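Local coordinates for uncharacterized protein (Peptoclostridium difficile 630, PDB 4YCS), which is of unknown function but probably represents one lobe of a PnrA-like, substrate-binding lipoprotein of the ABC-transporter type, at residues T19-E22 with A23-S27; S51-F54 with S55-D59; S108-Y111 with E112-K115. All blocks are in the same frame, centred on the assembly; numbering follows the deposited sequence.

Contact 1 of 3, residues T19-E22 with A23-S27; sequences TNNE and AMNNS
The carbonyl oxygen of E22 is gripped twice by N26, one helical turn ahead. The backbone N of N26 reaches E22 O at 2.9 Å, the ordinary bond of an α-helix, and the side-chain amide adds a second, with N26 ND2 only 2.7 Å from E22 O. This amide comes from above the carbonyl plane, 45° out of it, while the oxygen lies almost in the plane of the amide, so the N-H itself points well at its target. The short N26 side chain folds back beside its own backbone N (chi1 -78°), which turns its end toward the preceding turn.

One residue earlier the same spacing is repeated by N25 N and N21 O, 2.9 Å apart. N21 and M24, a selenomethionine, run side by side, and the bend at chi3 lays M24 CE over the face of the N21 amide, 3.7 Å from N21 ND2. The buried N25 turns its own amide to D15 O at the end of strand 8-15. With two donors on one carbonyl, the first turn of helix 22-38 is tied by a side chain as well as by its backbone, which would restrain both E22 O and the exposed N26 amide.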
ATOM      1  N   THR A  19       2.689   9.411 -16.495  1.00 70.01           N
ATOM      2  CA  THR A  19       3.790   8.474 -16.621  1.00 74.11           C
ATOM      3  C   THR A  19       4.854   8.709 -15.565  1.00 72.26           C
ATOM      4  O   THR A  19       5.780   7.917 -15.443  1.00 75.79           O
ATOM      5  CB  THR A  19       4.473   8.595 -18.001  1.00 82.08           C
ATOM      6  OG1 THR A  19       4.884   9.950 -18.215  1.00 83.66           O
ATOM      7  CG2 THR A  19       3.534   8.153 -19.134  1.00 84.24           C
ATOM      8  N   ASN A  20       4.722   9.789 -14.802  1.00 72.93           N
ATOM      9  CA  ASN A  20       5.704  10.154 -13.787  1.00 76.75           C
ATOM     10  C   ASN A  20       5.816   9.152 -12.637  1.00 75.52           C
ATOM     11  O   ASN A  20       6.813   9.151 -11.924  1.00 77.17           O
ATOM     12  CB  ASN A  20       5.411  11.556 -13.242  1.00 77.29           C
ATOM     13  CG  ASN A  20       5.740  12.647 -14.252  1.00 86.96           C
ATOM     14  OD1 ASN A  20       5.280  12.600 -15.393  1.00 88.43           O
ATOM     15  ND2 ASN A  20       6.547  13.626 -13.845  1.00 89.64           N
ATOM     16  N   ASN A  21       4.809   8.298 -12.467  1.00 71.35           N
ATOM     17  CA  ASN A  21       4.830   7.291 -11.393  1.00 72.12           C
ATOM     18  C   ASN A  21       5.246   5.880 -11.852  1.00 65.89           C
ATOM     19  O   ASN A  21       5.377   4.987 -11.022  1.00 59.40           O
ATOM     20  CB  ASN A  21       3.460   7.251 -10.681  1.00 69.29           C
ATOM     21  CG  ASN A  21       3.407   8.146  -9.457  1.00 73.54           C
ATOM     22  OD1 ASN A  21       4.315   8.954  -9.222  1.00 67.71           O
ATOM     23  ND2 ASN A  21       2.350   7.984  -8.644  1.00 74.02           N
ATOM     24  N   GLU A  22       5.474   5.701 -13.152  1.00 61.84           N
ATOM     25  CA  GLU A  22       5.692   4.366 -13.723  1.00 63.02           C
ATOM     26  C   GLU A  22       6.817   3.595 -13.055  1.00 59.76           C
ATOM     27  O   GLU A  22       6.615   2.449 -12.662  1.00 57.96           O
ATOM     28  CB  GLU A  22       5.927   4.437 -15.221  1.00 67.39           C
ATOM     29  CG  GLU A  22       4.643   4.564 -16.016  1.00 73.58           C
ATOM     30  CD  GLU A  22       4.886   4.837 -17.490  1.00 85.46           C
ATOM     31  OE1 GLU A  22       3.996   4.510 -18.288  1.00 91.77           O
ATOM     32  OE2 GLU A  22       5.954   5.380 -17.853  1.00 88.42           O
ATOM     33  N   ALA A  23       7.978   4.218 -12.895  1.00 56.04           N
ATOM     34  CA  ALA A  23       9.129   3.546 -12.299  1.00 55.86           C
ATOM     35  C   ALA A  23       8.844   3.078 -10.874  1.00 53.10           C
ATOM     36  O   ALA A  23       9.103   1.918 -10.516  1.00 50.60           O
ATOM     37  CB  ALA A  23      10.366   4.441 -12.325  1.00 56.07           C
HETATM   38  N   MSE A  24       8.335   3.989 -10.055  1.00 51.45           N
HETATM   39  CA  MSE A  24       7.985   3.672  -8.665  1.00 47.78           C
HETATM   40  C   MSE A  24       6.928   2.590  -8.568  1.00 44.39           C
HETATM   41  O   MSE A  24       6.974   1.746  -7.682  1.00 42.00           O
HETATM   42  CB  MSE A  24       7.391   4.934  -8.041  1.00 48.94           C
HETATM   43  CG  MSE A  24       7.340   4.744  -6.541  1.00 50.10           C
HETATM   44 SE   MSE A  24       6.800   6.419  -5.668  0.66 56.15          SE
HETATM   45  CE  MSE A  24       4.994   6.598  -6.382  1.00 48.73           C
ATOM     46  N   ASN A  25       5.951   2.648  -9.464  1.00 44.72           N
ATOM     47  CA  ASN A  25       4.887   1.667  -9.557  1.00 44.75           C
ATOM     48  C   ASN A  25       5.437   0.296  -9.842  1.00 46.32           C
ATOM     49  O   ASN A  25       5.084  -0.676  -9.152  1.00 44.14           O
ATOM     50  CB  ASN A  25       3.825   2.084 -10.581  1.00 44.93           C
ATOM     51  CG  ASN A  25       2.911   3.164 -10.049  1.00 45.96           C
ATOM     52  OD1 ASN A  25       3.080   3.612  -8.928  1.00 47.07           O
ATOM     53  ND2 ASN A  25       1.934   3.582 -10.850  1.00 46.75           N
ATOM     54  N   ASN A  26       6.340   0.211 -10.815  1.00 47.73           N
ATOM     55  CA  ASN A  26       6.954  -1.071 -11.140  1.00 50.10           C
ATOM     56  C   ASN A  26       7.772  -1.650 -10.016  1.00 46.52           C
ATOM     57  O   ASN A  26       7.719  -2.860  -9.762  1.00 46.24           O
ATOM     58  CB  ASN A  26       7.734  -0.999 -12.446  1.00 58.20           C
ATOM     59  CG  ASN A  26       6.809  -1.048 -13.628  1.00 67.64           C
ATOM     60  OD1 ASN A  26       6.513  -2.117 -14.123  1.00 76.82           O
ATOM     61  ND2 ASN A  26       6.265   0.087 -14.015  1.00 72.83           N
ATOM     62  N   SER A  27       8.477  -0.795  -9.302  1.00 43.31           N
ATOM     63  CA  SER A  27       9.274  -1.229  -8.162  1.00 42.60           C
ATOM     64  C   SER A  27       8.376  -1.744  -7.036  1.00 40.15           C
ATOM     65  O   SER A  27       8.725  -2.711  -6.361  1.00 39.48           O
ATOM     66  CB  SER A  27      10.176  -0.097  -7.616  1.00 42.43           C
ATOM     67  OG  SER A  27      11.203   0.222  -8.513  1.00 48.23           O
TER

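Contact 2 of 3, residues S51-F54 with S55-D59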
ATOM      1  N   SER A  51      -8.305  10.430  -8.942  1.00 58.43           N
ATOM      2  CA  SER A  51      -8.083  10.654  -7.501  1.00 56.52           C
ATOM      3  C   SER A  51      -9.350  10.875  -6.706  1.00 55.38           C
ATOM      4  O   SER A  51      -9.353  10.678  -5.494  1.00 51.58           O
ATOM      5  CB  SER A  51      -7.121  11.825  -7.234  1.00 61.96           C
ATOM      6  OG  SER A  51      -7.766  13.073  -7.414  1.00 64.17           O
ATOM      7  N   SER A  52     -10.423  11.297  -7.365  1.00 54.25           N
ATOM      8  CA  SER A  52     -11.696  11.481  -6.675  1.00 57.02           C
ATOM      9  C   SER A  52     -12.293  10.187  -6.102  1.00 55.10           C
ATOM     10  O   SER A  52     -13.121  10.253  -5.218  1.00 55.84           O
ATOM     11  CB  SER A  52     -12.722  12.097  -7.627  1.00 57.88           C
ATOM     12  OG  SER A  52     -13.222  11.097  -8.499  1.00 58.58           O
ATOM     13  N   THR A  53     -11.900   9.032  -6.634  1.00 51.92           N
ATOM     14  CA  THR A  53     -12.464   7.753  -6.204  1.00 54.68           C
ATOM     15  C   THR A  53     -11.542   6.992  -5.221  1.00 51.29           C
ATOM     16  O   THR A  53     -11.893   5.895  -4.779  1.00 46.47           O
ATOM     17  CB  THR A  53     -12.733   6.842  -7.420  1.00 57.09           C
ATOM     18  OG1 THR A  53     -11.486   6.419  -7.994  1.00 52.76           O
ATOM     19  CG2 THR A  53     -13.583   7.582  -8.481  1.00 62.78           C
ATOM     20  N   PHE A  54     -10.379   7.579  -4.915  1.00 47.63           N
ATOM     21  CA  PHE A  54      -9.353   6.969  -4.075  1.00 45.07           C
ATOM     22  C   PHE A  54      -9.896   6.557  -2.700  1.00 43.59           C
ATOM     23  O   PHE A  54      -9.692   5.433  -2.307  1.00 37.98           O
ATOM     24  CB  PHE A  54      -8.117   7.876  -3.912  1.00 44.77           C
ATOM     25  CG  PHE A  54      -7.211   7.971  -5.149  1.00 46.20           C
ATOM     26  CD1 PHE A  54      -7.437   7.232  -6.294  1.00 45.03           C
ATOM     27  CD2 PHE A  54      -6.098   8.792  -5.119  1.00 46.19           C
ATOM     28  CE1 PHE A  54      -6.596   7.339  -7.389  1.00 46.60           C
ATOM     29  CE2 PHE A  54      -5.258   8.898  -6.209  1.00 45.63           C
ATOM     30  CZ  PHE A  54      -5.513   8.178  -7.349  1.00 46.86           C
ATOM     31  N   SER A  55     -10.599   7.446  -1.998  1.00 40.71           N
ATOM     32  CA  SER A  55     -11.097   7.132  -0.668  1.00 44.03           C
ATOM     33  C   SER A  55     -12.155   5.996  -0.722  1.00 42.18           C
ATOM     34  O   SER A  55     -12.132   5.071   0.102  1.00 39.10           O
ATOM     35  CB  SER A  55     -11.645   8.378   0.029  1.00 43.66           C
ATOM     36  OG  SER A  55     -12.895   8.705  -0.524  1.00 51.90           O
ATOM     37  N   ASN A  56     -13.015   6.021  -1.734  1.00 39.76           N
ATOM     38  CA  ASN A  56     -13.994   4.959  -1.888  1.00 41.77           C
ATOM     39  C   ASN A  56     -13.315   3.586  -2.105  1.00 36.89           C
ATOM     40  O   ASN A  56     -13.716   2.568  -1.548  1.00 35.20           O
ATOM     41  CB  ASN A  56     -14.934   5.240  -3.053  1.00 42.48           C
ATOM     42  CG  ASN A  56     -16.011   4.191  -3.186  1.00 45.60           C
ATOM     43  OD1 ASN A  56     -16.848   4.035  -2.305  1.00 47.90           O
ATOM     44  ND2 ASN A  56     -15.984   3.451  -4.284  1.00 45.08           N
ATOM     45  N   SER A  57     -12.326   3.579  -2.967  1.00 34.57           N
ATOM     46  CA  SER A  57     -11.608   2.363  -3.303  1.00 34.24           C
ATOM     47  C   SER A  57     -10.866   1.766  -2.095  1.00 32.63           C
ATOM     48  O   SER A  57     -10.817   0.531  -1.955  1.00 32.88           O
ATOM     49  CB  SER A  57     -10.677   2.636  -4.476  1.00 36.62           C
ATOM     50  OG  SER A  57     -11.450   2.742  -5.693  1.00 37.10           O
ATOM     51  N   ILE A  58     -10.268   2.619  -1.255  1.00 30.26           N
ATOM     52  CA  ILE A  58      -9.579   2.159  -0.065  1.00 29.35           C
ATOM     53  C   ILE A  58     -10.572   1.619   0.959  1.00 31.06           C
ATOM     54  O   ILE A  58     -10.347   0.557   1.620  1.00 28.44           O
ATOM     55  CB  ILE A  58      -8.662   3.241   0.538  1.00 30.01           C
ATOM     56  CG1 ILE A  58      -7.560   3.623  -0.440  1.00 32.09           C
ATOM     57  CG2 ILE A  58      -8.020   2.715   1.811  1.00 30.29           C
ATOM     58  CD1 ILE A  58      -6.836   4.926  -0.097  1.00 34.73           C
ATOM     59  N   ASP A  59     -11.716   2.285   1.046  1.00 29.35           N
ATOM     60  CA  ASP A  59     -12.786   1.835   1.918  1.00 31.72           C
ATOM     61  C   ASP A  59     -13.300   0.440   1.536  1.00 31.04           C
ATOM     62  O   ASP A  59     -13.522  -0.419   2.401  1.00 27.44           O
ATOM     63  CB  ASP A  59     -13.923   2.862   1.920  1.00 36.11           C
ATOM     64  CG  ASP A  59     -15.006   2.473   2.882  1.00 42.84           C
ATOM     65  OD1 ASP A  59     -14.998   3.011   3.993  1.00 48.95           O
ATOM     66  OD2 ASP A  59     -15.824   1.606   2.522  1.00 50.24           O
TER
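S57 sets its side chain against the carbonyl of T53, four residues back, with S57 CB 3.5 Å from T53 O. The same oxygen takes the backbone N of S57 at 3.0 Å in a nearly straight helical bond. S57 OG turns back beside its own backbone N (chi1 -74°) and comes to 3.3 Å from T53 O, a weak bond at most, and not a settled one, because another acceptor is also within reach of the proton. A small hydroxyl suits this place, for it can lean on the previous turn while S57 also touches I13 of strand 8-15.

The next step of the helix is more hydrophobic. I58 N donates to F54 O at 3.1 Å, and the isoleucine lays CG1 3.4 Å from that same oxygen, so a hydrocarbon branch flanks the polar bond. The buried F54 ring leaves the helix on the same side as I58, toward P79 and V83 of helix 77-84, meets the ring of F76 with the planes about 30° apart, and has S51 CA over the centre of one face, 3.3 Å above its plane. T53, for its part, gives OG1 to D50 O, tying the entry turn together. This passage from a short 3-10 segment, 51-53, into helix 54-62 follows strand 41-48 and belongs to the parallel β-α-β architecture of periplasmic-binding-protein domains.

Contact 3 of 3, residues S108-Y111 with E112-K115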
ATOM      1  N   SER A 108       4.908   4.441   6.752  1.00 45.18           N
ATOM      2  CA  SER A 108       5.401   5.164   5.625  1.00 47.43           C
ATOM      3  C   SER A 108       6.682   4.504   5.106  1.00 45.94           C
ATOM      4  O   SER A 108       7.506   4.072   5.868  1.00 49.57           O
ATOM      5  CB  SER A 108       5.704   6.630   6.014  1.00 51.70           C
ATOM      6  OG  SER A 108       4.539   7.429   6.062  1.00 51.64           O
ATOM      7  N   ILE A 109       6.839   4.452   3.799  1.00 46.35           N
ATOM      8  CA  ILE A 109       8.019   3.876   3.162  1.00 48.74           C
ATOM      9  C   ILE A 109       8.538   4.862   2.114  1.00 48.00           C
ATOM     10  O   ILE A 109       7.818   5.283   1.223  1.00 47.87           O
ATOM     11  CB  ILE A 109       7.686   2.575   2.389  1.00 50.73           C
ATOM     12  CG1 ILE A 109       6.957   1.528   3.260  1.00 50.25           C
ATOM     13  CG2 ILE A 109       8.948   2.006   1.750  1.00 50.95           C
ATOM     14  CD1 ILE A 109       7.761   1.074   4.439  1.00 55.48           C
ATOM     15  N   SER A 110       9.802   5.188   2.185  1.00 49.99           N
ATOM     16  CA  SER A 110      10.379   6.117   1.212  1.00 55.49           C
ATOM     17  C   SER A 110      10.482   5.538  -0.222  1.00 57.85           C
ATOM     18  O   SER A 110      10.404   4.330  -0.428  1.00 54.81           O
ATOM     19  CB  SER A 110      11.753   6.481   1.671  1.00 55.04           C
ATOM     20  OG  SER A 110      12.522   5.320   1.729  1.00 54.16           O
ATOM     21  N   TYR A 111      10.678   6.409  -1.202  1.00 61.24           N
ATOM     22  CA  TYR A 111      10.965   6.003  -2.591  1.00 64.71           C
ATOM     23  C   TYR A 111      12.207   5.090  -2.652  1.00 64.55           C
ATOM     24  O   TYR A 111      12.256   4.178  -3.473  1.00 63.86           O
ATOM     25  CB  TYR A 111      11.159   7.257  -3.474  1.00 69.49           C
ATOM     26  CG  TYR A 111      11.698   7.008  -4.874  1.00 78.12           C
ATOM     27  CD1 TYR A 111      10.838   6.689  -5.933  1.00 82.44           C
ATOM     28  CD2 TYR A 111      13.068   7.111  -5.144  1.00 84.42           C
ATOM     29  CE1 TYR A 111      11.330   6.476  -7.215  1.00 88.57           C
ATOM     30  CE2 TYR A 111      13.567   6.895  -6.421  1.00 87.43           C
ATOM     31  CZ  TYR A 111      12.691   6.580  -7.449  1.00 90.92           C
ATOM     32  OH  TYR A 111      13.179   6.365  -8.714  1.00 98.94           O
ATOM     33  N   GLU A 112      13.181   5.334  -1.765  1.00 63.77           N
ATOM     34  CA  GLU A 112      14.432   4.554  -1.700  1.00 69.00           C
ATOM     35  C   GLU A 112      14.161   3.125  -1.177  1.00 66.10           C
ATOM     36  O   GLU A 112      14.532   2.121  -1.781  1.00 62.96           O
ATOM     37  CB  GLU A 112      15.461   5.278  -0.816  1.00 70.73           C
ATOM     38  CG  GLU A 112      16.260   6.368  -1.560  1.00 81.40           C
ATOM     39  CD  GLU A 112      15.420   7.553  -2.049  1.00 87.58           C
ATOM     40  OE1 GLU A 112      14.317   7.797  -1.481  1.00 84.87           O
ATOM     41  OE2 GLU A 112      15.870   8.244  -2.997  1.00 87.74           O
ATOM     42  N   ASP A 113      13.481   3.066  -0.049  1.00 61.51           N
ATOM     43  CA  ASP A 113      13.138   1.817   0.585  1.00 58.91           C
ATOM     44  C   ASP A 113      12.205   0.970  -0.302  1.00 57.24           C
ATOM     45  O   ASP A 113      12.272  -0.251  -0.287  1.00 56.26           O
ATOM     46  CB  ASP A 113      12.535   2.115   1.974  1.00 59.68           C
ATOM     47  CG  ASP A 113      13.611   2.642   2.983  1.00 59.23           C
ATOM     48  OD1 ASP A 113      14.794   2.429   2.720  1.00 56.07           O
ATOM     49  OD2 ASP A 113      13.273   3.216   4.040  1.00 61.72           O
ATOM     50  N   ASN A 114      11.385   1.631  -1.112  1.00 57.29           N
ATOM     51  CA  ASN A 114      10.511   0.970  -2.088  1.00 57.73           C
ATOM     52  C   ASN A 114      11.266   0.009  -3.022  1.00 61.59           C
ATOM     53  O   ASN A 114      10.730  -1.042  -3.395  1.00 61.21           O
ATOM     54  CB  ASN A 114       9.772   2.024  -2.945  1.00 55.97           C
ATOM     55  CG  ASN A 114       8.670   1.428  -3.831  1.00 53.55           C
ATOM     56  OD1 ASN A 114       7.870   0.620  -3.379  1.00 52.12           O
ATOM     57  ND2 ASN A 114       8.594   1.873  -5.069  1.00 50.18           N
ATOM     58  N   LYS A 115      12.497   0.367  -3.393  1.00 63.06           N
ATOM     59  CA  LYS A 115      13.275  -0.426  -4.369  1.00 65.39           C
ATOM     60  C   LYS A 115      14.551  -1.101  -3.822  1.00 60.74           C
ATOM     61  O   LYS A 115      15.270  -1.723  -4.579  1.00 60.62           O
ATOM     62  CB  LYS A 115      13.628   0.438  -5.580  1.00 68.18           C
ATOM     63  CG  LYS A 115      14.383   1.713  -5.246  1.00 74.07           C
ATOM     64  CD  LYS A 115      14.697   2.515  -6.510  1.00 78.30           C
ATOM     65  CE  LYS A 115      15.269   3.884  -6.180  1.00 84.64           C
ATOM     66  NZ  LYS A 115      16.623   3.817  -5.574  1.00 86.65           N
TER
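With chi1 at 61°, S110 carries OG between its backbone N and carbonyl carbon, and this directs the hydroxyl into the start of the following helix. There S110 OG accepts from D113 N at 3.0 Å, with an N-H...O angle of 164°. S110 is thus the N-cap, and serine suits the position because its short side chain can replace the carbonyl that the first turn lacks. Its own S110 O receives N114 N, also at 3.0 Å, so one residue serves two amides of the opening turn. The D113 side chain, turned beside its backbone N, comes round the same hydroxyl and brings D113 CG within 3.2 Å of S110 OG.

The branched I109, last residue of strand 106-109, sends CG2 against D113 CB at 3.6 Å; the two side chains meet at about a right angle. I109 is buried, and its side chain also packs on Y118 and L122 of helix 118-127.

On another side of the turn, Y111 extends its ring away from its backbone N. E112 bends at chi2 so that its carboxylate comes to the ring edge, with E112 OE2 3.7 Å from Y111 CD2 and the two planes 67° apart. K115, bent at chi4, brings only its CE to the ring, 3.5 Å from Y111 CE2 and obliquely, while its CG lies near Y111 O. The ring thus has a carboxylate at its edge and a lysine methylene set obliquely to it, and a glycerol lies close to the tyrosine side chain. At the handover from strand to helix, the S110 hydroxyl gives the D113 amide an acceptor that the first turn cannot supply from its own backbone, in a helix that is itself short and weakly bonded.

The three contacts come in order along the chain, each at or near the start of a helix that follows a strand of the five-stranded parallel sheet. Contact 1 opens helix 22-38 after strand 8-15, contact 2 opens helix 54-62 after strand 41-48, and contact 3 opens helix 111-115 after strand 106-109. Strands 41-48 and 106-109 are the outermost of the sheet, and contacts 2 and 3 lie about 22 Å apart between centres. Contacts 1 and 3, about 12 Å apart between centres, meet directly: N114 ND2 probably donates to M24 O, and M24 packs on Y111. Glycerol, probably from the crystallisation liquor, is bound near N21 and near Y111, which may mark a pocket.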